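Local coordinates for aldehyde dehydrogenase (Trypanosoma brucei, PDB 5MYP), which probably oxidises aldehydes to carboxylic acids with NAD+ as cofactor, as a glycosomal member of the aldehyde dehydrogenase family, at the interface of chains A and B. Sequence-based numbering; all coordinates share one arbitrary frame. Chains: chain A/B, Aldehyde dehydrogenase.

Contact 1: the interface of chains A and B. Residues chain A 193, 216-217; chain B 203, 206-207, 224, 437-438.
The loop that follows helix 203-214 of chain A, carrying A:His216 and A:Leu217, enters a recess of chain B formed by the start of B helix 203-214, the loop at B:Leu224 and the 3-10 turn 437-439; the loop residue A:Arg193 flanks it. A:Leu217 is the knob, and 96 Å² of its surface is hidden by chain B. Its CG lies opposite the carbonyl carbon and beside the backbone N (chi1 -58°), and the two methyls fork into different parts of the recess. CD1 of A:Leu217 meets CD1 of B:Leu224 tip to tip at 3.7 Å and also touches the methyl CB of B:Ala203. CD2 of A:Leu217 rests on the helix backbone, 3.6 Å from the amide N of B:Glu207. Small alanines at B:Ala203 and B:Ala206 suit this wall, since they let the branched leucine approach the helix itself.

B:Arg438 closes another side. Its chain bends at chi3 (78°) and crosses the A:Leu217 side chain at about a right angle, and CD1 of A:Leu217 sits against one guanidinium face, displaced toward the rim. The long arginine thus offers a flat surface to an apolar neighbour while its N-H groups point along its edge. There NH1 of B:Arg438 reaches water 2 in plane at 2.8 Å, and that water lies 2.7 Å from the carbonyl O of A:His216. The same water stands over the centre of the guanidinium of A:Arg193, whose plane is turned 81° from that of B:Arg438; NH2 of A:Arg193 is 3.8 Å from the aliphatic CG of B:Arg438. Water 1 links the carbonyl oxygens of A:Leu217 and B:Gly437, at 2.8 Å from the former.

In the deposited dimer, an arrangement typical of this family, the site joins the two subunits by an apolar plug with water-mediated links at its rim, close to the predicted catalytic B:Glu223, and may help to steady the surroundings of that active site.

Contact 2: the interface of chains A and B. Residues chain A 203, 206-207, 222, 224, 438; chain B 214, 216-217.
A knob-in-recess contact of the subunit interface is formed where the loop after helix 203-214 of chain B inserts B:Leu217 between helix 203-214, strand 220-223 with the loop beyond it, and the 3-10 turn 437-439 of chain A. One methyl, CD1 of B:Leu217, points at CD1 of A:Leu224, 3.6 Å away and tip to tip. The other, CD2 of B:Leu217, lies 3.9 Å from CB of A:Ala206 and faces CD1 of A:Leu222 from the strand. Branched leucines suit both sides of such a contact because their methyls fill an apolar recess without polar groups to satisfy.

A:Glu207 contributes its aliphatic part first. With CG beside the backbone N (chi1 -66°), its chain passes B:Leu217 at about a right angle, and CG of A:Glu207 comes 3.7 Å from CD2 of B:Leu217. CG also packs near the carbonyl O of B:Ala214, the last residue of the partner's helix 203-214. Beyond CG the extended chain carries the carboxylate to A:Arg438 of its own subunit, where NH2 of A:Arg438 and OE2 of A:Glu207 form a salt bridge of 3.0 Å. OE2 is met on its anti side, 27° out of the carboxylate plane, yet lies almost in the guanidinium plane; the pairing should limit rotation of the arginine head, one face of which lies against CD1 of B:Leu217. A second bond, from NH1 to the same oxygen, is weak. The charged pair may thus stabilise the rim of the recess, while the leucine packs inside. On the guanidinium edge, NH1 of A:Arg438 also binds water 3 at 2.9 Å, and this water is 2.7 Å from the carbonyl O of B:His216.

Contact 1: the interface of chains A and B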
# COMPACT_ATOMS: atom_id res chain seq x y z
N ARG A 193 -17.42 7.53 -0.30
CA ARG A 193 -16.64 6.31 -0.49
C ARG A 193 -15.82 6.36 -1.78
O ARG A 193 -16.38 6.48 -2.88
CB ARG A 193 -17.56 5.09 -0.52
CG ARG A 193 -16.79 3.79 -0.65
CD ARG A 193 -17.66 2.56 -0.42
NE ARG A 193 -16.87 1.35 -0.59
CZ ARG A 193 -17.35 0.11 -0.46
NH1 ARG A 193 -18.63 -0.08 -0.14
NH2 ARG A 193 -16.55 -0.92 -0.65
N HIS A 216 -14.04 3.58 5.34
CA HIS A 216 -14.43 2.80 4.14
C HIS A 216 -13.40 1.73 3.72
O HIS A 216 -13.54 1.12 2.65
CB HIS A 216 -14.68 3.75 2.96
CG HIS A 216 -15.78 4.74 3.19
ND1 HIS A 216 -17.09 4.36 3.36
CD2 HIS A 216 -15.76 6.09 3.25
CE1 HIS A 216 -17.84 5.44 3.53
NE2 HIS A 216 -17.06 6.50 3.47
N LEU A 217 -12.40 1.48 4.56
CA LEU A 217 -11.24 0.62 4.21
C LEU A 217 -10.65 0.99 2.84
O LEU A 217 -10.46 0.12 1.98
CB LEU A 217 -11.63 -0.86 4.28
CG LEU A 217 -12.17 -1.33 5.64
CD1 LEU A 217 -12.60 -2.79 5.55
CD2 LEU A 217 -11.13 -1.13 6.73
N ALA B 203 -13.78 -7.20 8.44
CA ALA B 203 -13.81 -5.82 7.96
C ALA B 203 -14.15 -4.83 9.08
O ALA B 203 -13.60 -3.73 9.11
CB ALA B 203 -14.78 -5.67 6.80
N ALA B 206 -10.98 -4.45 11.08
CA ALA B 206 -10.02 -3.80 10.17
C ALA B 206 -10.12 -2.27 10.19
O ALA B 206 -9.09 -1.58 10.17
CB ALA B 206 -10.18 -4.32 8.76
N GLU B 207 -11.35 -1.75 10.23
CA GLU B 207 -11.59 -0.31 10.34
C GLU B 207 -10.95 0.27 11.61
O GLU B 207 -10.38 1.35 11.57
CB GLU B 207 -13.09 0.01 10.34
CG GLU B 207 -13.42 1.44 10.73
CD GLU B 207 -14.88 1.81 10.55
OE1 GLU B 207 -15.23 2.93 10.97
OE2 GLU B 207 -15.67 1.00 10.00
N LEU B 224 -8.98 -9.79 4.67
CA LEU B 224 -10.34 -9.86 5.19
C LEU B 224 -11.11 -10.94 4.44
O LEU B 224 -10.49 -11.89 3.96
CB LEU B 224 -11.00 -8.47 5.13
CG LEU B 224 -10.10 -7.32 5.61
CD1 LEU B 224 -10.79 -5.98 5.38
CD2 LEU B 224 -9.72 -7.48 7.08
N GLY B 437 -10.88 -3.84 -2.04
CA GLY B 437 -12.07 -3.27 -1.41
C GLY B 437 -12.26 -3.84 -0.01
O GLY B 437 -11.30 -3.90 0.77
N ARG B 438 -13.46 -4.33 0.29
CA ARG B 438 -13.75 -4.84 1.64
C ARG B 438 -13.17 -6.24 1.93
O ARG B 438 -13.24 -6.69 3.08
CB ARG B 438 -15.25 -4.76 1.96
CG ARG B 438 -15.73 -3.32 2.14
CD ARG B 438 -17.09 -3.23 2.83
NE ARG B 438 -17.02 -3.43 4.28
CZ ARG B 438 -16.63 -2.52 5.18
NH1 ARG B 438 -16.22 -1.31 4.82
NH2 ARG B 438 -16.64 -2.84 6.47
O HOH W 1 -9.26 -2.09 0.73
O HOH W 2 -15.99 0.02 2.41

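Contact 2: the interface of chains A and B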
# COMPACT_ATOMS: atom_id res chain seq x y z
N ALA A 203 1.90 15.93 7.36
CA ALA A 203 1.67 14.74 8.18
C ALA A 203 0.47 14.89 9.11
O ALA A 203 -0.27 13.93 9.33
CB ALA A 203 2.92 14.42 9.00
N ALA A 206 -2.60 14.47 6.96
CA ALA A 206 -2.56 13.07 6.50
C ALA A 206 -3.22 12.10 7.49
O ALA A 206 -3.92 11.18 7.08
CB ALA A 206 -1.13 12.64 6.22
N GLU A 207 -2.98 12.32 8.79
CA GLU A 207 -3.61 11.52 9.84
C GLU A 207 -5.14 11.59 9.77
O GLU A 207 -5.82 10.59 9.94
CB GLU A 207 -3.14 11.95 11.23
CG GLU A 207 -1.67 11.68 11.52
CD GLU A 207 -1.23 12.10 12.91
OE1 GLU A 207 -2.10 12.39 13.77
OE2 GLU A 207 0.00 12.14 13.15
N LEU A 222 0.08 8.72 0.50
CA LEU A 222 0.31 9.95 1.24
C LEU A 222 1.69 10.47 0.84
O LEU A 222 2.68 9.75 0.98
CB LEU A 222 0.22 9.70 2.75
CG LEU A 222 -1.05 9.01 3.25
CD1 LEU A 222 -0.95 8.66 4.73
CD2 LEU A 222 -2.27 9.87 2.99
N LEU A 224 4.12 13.36 1.71
CA LEU A 224 4.26 14.32 2.80
C LEU A 224 5.65 14.95 2.73
O LEU A 224 6.21 15.04 1.64
CB LEU A 224 3.95 13.65 4.15
CG LEU A 224 2.70 12.75 4.14
CD1 LEU A 224 2.55 12.01 5.45
CD2 LEU A 224 1.44 13.56 3.83
N ARG A 438 6.93 9.09 8.27
CA ARG A 438 6.20 10.37 8.28
C ARG A 438 6.37 11.23 7.01
O ARG A 438 5.67 12.23 6.87
CB ARG A 438 6.50 11.16 9.57
CG ARG A 438 5.89 10.50 10.81
CD ARG A 438 5.83 11.42 12.02
NE ARG A 438 4.76 12.40 11.97
CZ ARG A 438 3.47 12.17 12.25
NH1 ARG A 438 3.03 10.96 12.58
NH2 ARG A 438 2.60 13.17 12.17
N ALA B 214 -3.65 5.08 11.47
CA ALA B 214 -3.73 6.48 11.05
C ALA B 214 -3.03 7.44 12.02
O ALA B 214 -2.42 8.42 11.58
CB ALA B 214 -5.18 6.91 10.84
N HIS B 216 -0.33 7.02 13.70
CA HIS B 216 1.14 6.99 13.49
C HIS B 216 1.55 7.00 12.00
O HIS B 216 2.73 6.82 11.68
CB HIS B 216 1.74 5.76 14.17
CG HIS B 216 1.53 5.71 15.65
ND1 HIS B 216 2.08 6.64 16.51
CD2 HIS B 216 0.86 4.83 16.43
CE1 HIS B 216 1.73 6.34 17.75
NE2 HIS B 216 0.99 5.25 17.73
N LEU B 217 0.59 7.23 11.09
CA LEU B 217 0.79 7.08 9.64
C LEU B 217 1.49 5.76 9.28
O LEU B 217 2.49 5.73 8.56
CB LEU B 217 1.56 8.28 9.08
CG LEU B 217 0.88 9.64 9.30
CD1 LEU B 217 1.76 10.76 8.77
CD2 LEU B 217 -0.49 9.68 8.65
O HOH W 3 4.32 8.45 13.03

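Contact 1 and contact 2 are twin patches of a two-fold symmetric interface, their centres about 18 Å apart, with the chains exchanging roles: each subunit both inserts Leu217 and receives its partner's. Helix 203-214 provides part of the recess and leads into the inserting loop, thereby tying the two patches together within each chain. The twins differ at Glu207, whose side chain turns away from the leucine in contact 1 but packs along it and pairs with Arg438 in contact 2. Both recesses lie near the predicted catalytic Glu223 of the receiving subunit, which may couple pairing of the subunits to active-site order.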